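Local coordinates for superantigen-like protein SSL8 (Staphylococcus aureus, PDB 3R2T), which is of unknown function but belongs to the staphylococcal and streptococcal toxin family as a superantigen-like protein, probably secreted, at residues P154-K160 with K242-L248. Numbering follows the deposited sequence. Where two conformers were deposited one is given.
Sequences PNLLVKK and KNIEVNL
L248 N donates to K159 O at 2.7 Å, nearly straight at 177°, the last of five backbone hydrogen bonds that join two parallel strands. I244 N donates to N155 O, and L157 N to I244 O. V246 N donates to L157 O, and K159 N to V246 O. At the start, a water bridges N155 N and K242 O. On the side chains, ND2 of N247 donates to E245 OE1 at 2.8 Å, on the anti side of the carboxylate. That oxygen has a second partner in a longer salt bridge, with NZ of K159 3.4 Å from OE1 of E245. The K159 chain bends at its third torsion (chi3 -57°), which brings CE to 3.2 Å from the same OE1. OD1 of N247 lies alongside the K159 chain. The pair 156-160 and 241-248 lies in the mixed sheet of the C-terminal beta-grasp domain, between strands 167-171 and 207-213. Toward strand 207-213, K242 and N243 sit opposite N212 as a classic beta bulge, and N243 OD1 accepts from N212 ND2. L156, V158, I244 and V246 point to the face covered by helix 182-197. There CD1 of L156 reaches across to CG2 of I244 at 3.8 Å and CG2 of V246 at 3.9 Å. Further along, CG1 of V158 meets CD1 of L248 at 4.0 Å, and both residues touch Y197 of the helix.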
loop_
_atom_site.group_PDB
_atom_site.type_symbol
_atom_site.label_atom_id
_atom_site.label_comp_id
_atom_site.label_asym_id
_atom_site.label_seq_id
_atom_site.Cartn_x
_atom_site.Cartn_y
_atom_site.Cartn_z
ATOM N N PRO A 154 30.873 14.369 -1.478
ATOM C CA PRO A 154 30.507 15.760 -1.660
ATOM C C PRO A 154 30.207 16.403 -0.302
ATOM O O PRO A 154 29.774 15.710 0.632
ATOM C CB PRO A 154 29.226 15.664 -2.483
ATOM C CG PRO A 154 28.619 14.326 -2.044
ATOM C CD PRO A 154 29.801 13.438 -1.886
ATOM N N ASN A 155 30.452 17.710 -0.173
ATOM C CA ASN A 155 30.184 18.391 1.088
ATOM C C ASN A 155 28.695 18.430 1.355
ATOM O O ASN A 155 27.890 18.592 0.437
ATOM C CB ASN A 155 30.709 19.833 1.099
ATOM C CG ASN A 155 30.536 20.517 2.477
ATOM O OD1 ASN A 155 30.628 19.868 3.517
ATOM N ND2 ASN A 155 30.301 21.825 2.472
ATOM N N LEU A 156 28.351 18.243 2.622
ATOM C CA LEU A 156 26.984 18.318 3.101
ATOM C C LEU A 156 27.061 19.581 3.969
ATOM O O LEU A 156 27.757 19.598 4.974
ATOM C CB LEU A 156 26.600 17.113 3.953
ATOM C CG LEU A 156 25.278 17.210 4.731
ATOM C CD1 LEU A 156 24.093 17.493 3.827
ATOM C CD2 LEU A 156 25.030 15.938 5.525
ATOM N N LEU A 157 26.417 20.660 3.544
ATOM C CA LEU A 157 26.426 21.889 4.307
ATOM C C LEU A 157 25.093 22.015 5.016
ATOM O O LEU A 157 24.043 22.039 4.374
ATOM C CB LEU A 157 26.642 23.081 3.384
ATOM C CG LEU A 157 26.646 24.453 4.057
ATOM C CD1 LEU A 157 27.761 24.559 5.088
ATOM C CD2 LEU A 157 26.791 25.543 2.985
ATOM N N VAL A 158 25.121 22.099 6.338
ATOM C CA VAL A 158 23.882 22.234 7.106
ATOM C C VAL A 158 23.864 23.639 7.688
ATOM O O VAL A 158 24.823 24.030 8.367
ATOM C CB VAL A 158 23.803 21.199 8.215
ATOM C CG1 VAL A 158 22.486 21.338 9.026
ATOM C CG2 VAL A 158 23.941 19.807 7.613
ATOM N N LYS A 159 22.774 24.373 7.424
ATOM C CA LYS A 159 22.628 25.746 7.866
ATOM C C LYS A 159 21.274 26.146 8.444
ATOM O O LYS A 159 20.240 25.519 8.202
ATOM C CB LYS A 159 22.864 26.704 6.712
ATOM C CG LYS A 159 24.134 26.527 5.993
ATOM C CD LYS A 159 24.397 27.740 5.099
ATOM C CE LYS A 159 23.276 28.004 4.121
ATOM N NZ LYS A 159 23.561 29.223 3.328
ATOM N N LYS A 160 21.350 27.220 9.217
ATOM C CA LYS A 160 20.230 27.894 9.838
ATOM C C LYS A 160 20.674 29.350 9.811
ATOM O O LYS A 160 21.724 29.690 10.364
ATOM C CB LYS A 160 20.005 27.406 11.261
ATOM C CG LYS A 160 18.820 28.039 11.930
ATOM C CD LYS A 160 18.596 27.426 13.286
ATOM C CE LYS A 160 17.443 28.091 14.024
ATOM N NZ LYS A 160 17.335 27.540 15.401
ATOM N N LYS A 242 27.501 17.915 -7.118
ATOM C CA LYS A 242 28.493 18.918 -6.737
ATOM C C LYS A 242 28.519 19.137 -5.218
ATOM O O LYS A 242 29.575 19.228 -4.615
ATOM C CB LYS A 242 28.188 20.251 -7.399
ATOM C CG LYS A 242 29.344 21.269 -7.259
ATOM C CD LYS A 242 29.059 22.550 -8.049
ATOM C CE LYS A 242 30.338 23.396 -8.240
ATOM N NZ LYS A 242 30.088 24.623 -9.074
ATOM N N ASN A 243 27.352 19.280 -4.622
ATOM C CA ASN A 243 27.249 19.476 -3.169
ATOM C C ASN A 243 25.819 19.272 -2.724
ATOM O O ASN A 243 24.908 19.118 -3.555
ATOM C CB ASN A 243 27.787 20.862 -2.730
ATOM C CG ASN A 243 27.040 22.015 -3.373
ATOM O OD1 ASN A 243 25.843 22.182 -3.174
ATOM N ND2 ASN A 243 27.757 22.827 -4.149
ATOM N N ILE A 244 25.617 19.250 -1.420
ATOM C CA ILE A 244 24.289 19.078 -0.857
ATOM C C ILE A 244 24.169 20.115 0.249
ATOM O O ILE A 244 25.080 20.256 1.069
ATOM C CB ILE A 244 24.127 17.677 -0.285
ATOM C CG1 ILE A 244 24.435 16.621 -1.378
ATOM C CG2 ILE A 244 22.719 17.488 0.312
ATOM C CD1 ILE A 244 24.569 15.218 -0.872
ATOM N N GLU A 245 23.066 20.849 0.265
ATOM C CA GLU A 245 22.858 21.869 1.253
ATOM C C GLU A 245 21.510 21.701 1.953
ATOM O O GLU A 245 20.476 21.460 1.317
ATOM C CB GLU A 245 22.947 23.262 0.613
ATOM C CG GLU A 245 22.640 24.398 1.584
ATOM C CD GLU A 245 22.881 25.794 0.983
ATOM O OE1 GLU A 245 22.173 26.748 1.373
ATOM O OE2 GLU A 245 23.761 25.930 0.109
ATOM N N VAL A 246 21.537 21.801 3.266
ATOM C CA VAL A 246 20.331 21.718 4.059
ATOM C C VAL A 246 20.101 23.062 4.736
ATOM O O VAL A 246 21.048 23.645 5.281
ATOM C CB VAL A 246 20.475 20.623 5.145
ATOM C CG1 VAL A 246 19.304 20.652 6.105
ATOM C CG2 VAL A 246 20.632 19.258 4.503
ATOM N N ASN A 247 18.870 23.568 4.665
ATOM C CA ASN A 247 18.487 24.796 5.354
ATOM C C ASN A 247 17.394 24.460 6.369
ATOM O O ASN A 247 16.302 24.025 6.001
ATOM C CB ASN A 247 18.067 25.889 4.377
ATOM C CG ASN A 247 19.261 26.627 3.802
ATOM O OD1 ASN A 247 19.803 27.520 4.448
ATOM N ND2 ASN A 247 19.668 26.273 2.593
ATOM N N LEU A 248 17.714 24.626 7.645
ATOM C CA LEU A 248 16.779 24.340 8.721
ATOM C C LEU A 248 16.070 25.600 9.185
ATOM O O LEU A 248 16.664 26.688 9.197
ATOM C CB LEU A 248 17.521 23.738 9.915
ATOM C CG LEU A 248 18.301 22.450 9.669
ATOM C CD1 LEU A 248 19.071 22.056 10.931
ATOM C CD2 LEU A 248 17.367 21.331 9.224
HETATM O O HOH W 1 31.359 19.067 -2.188
#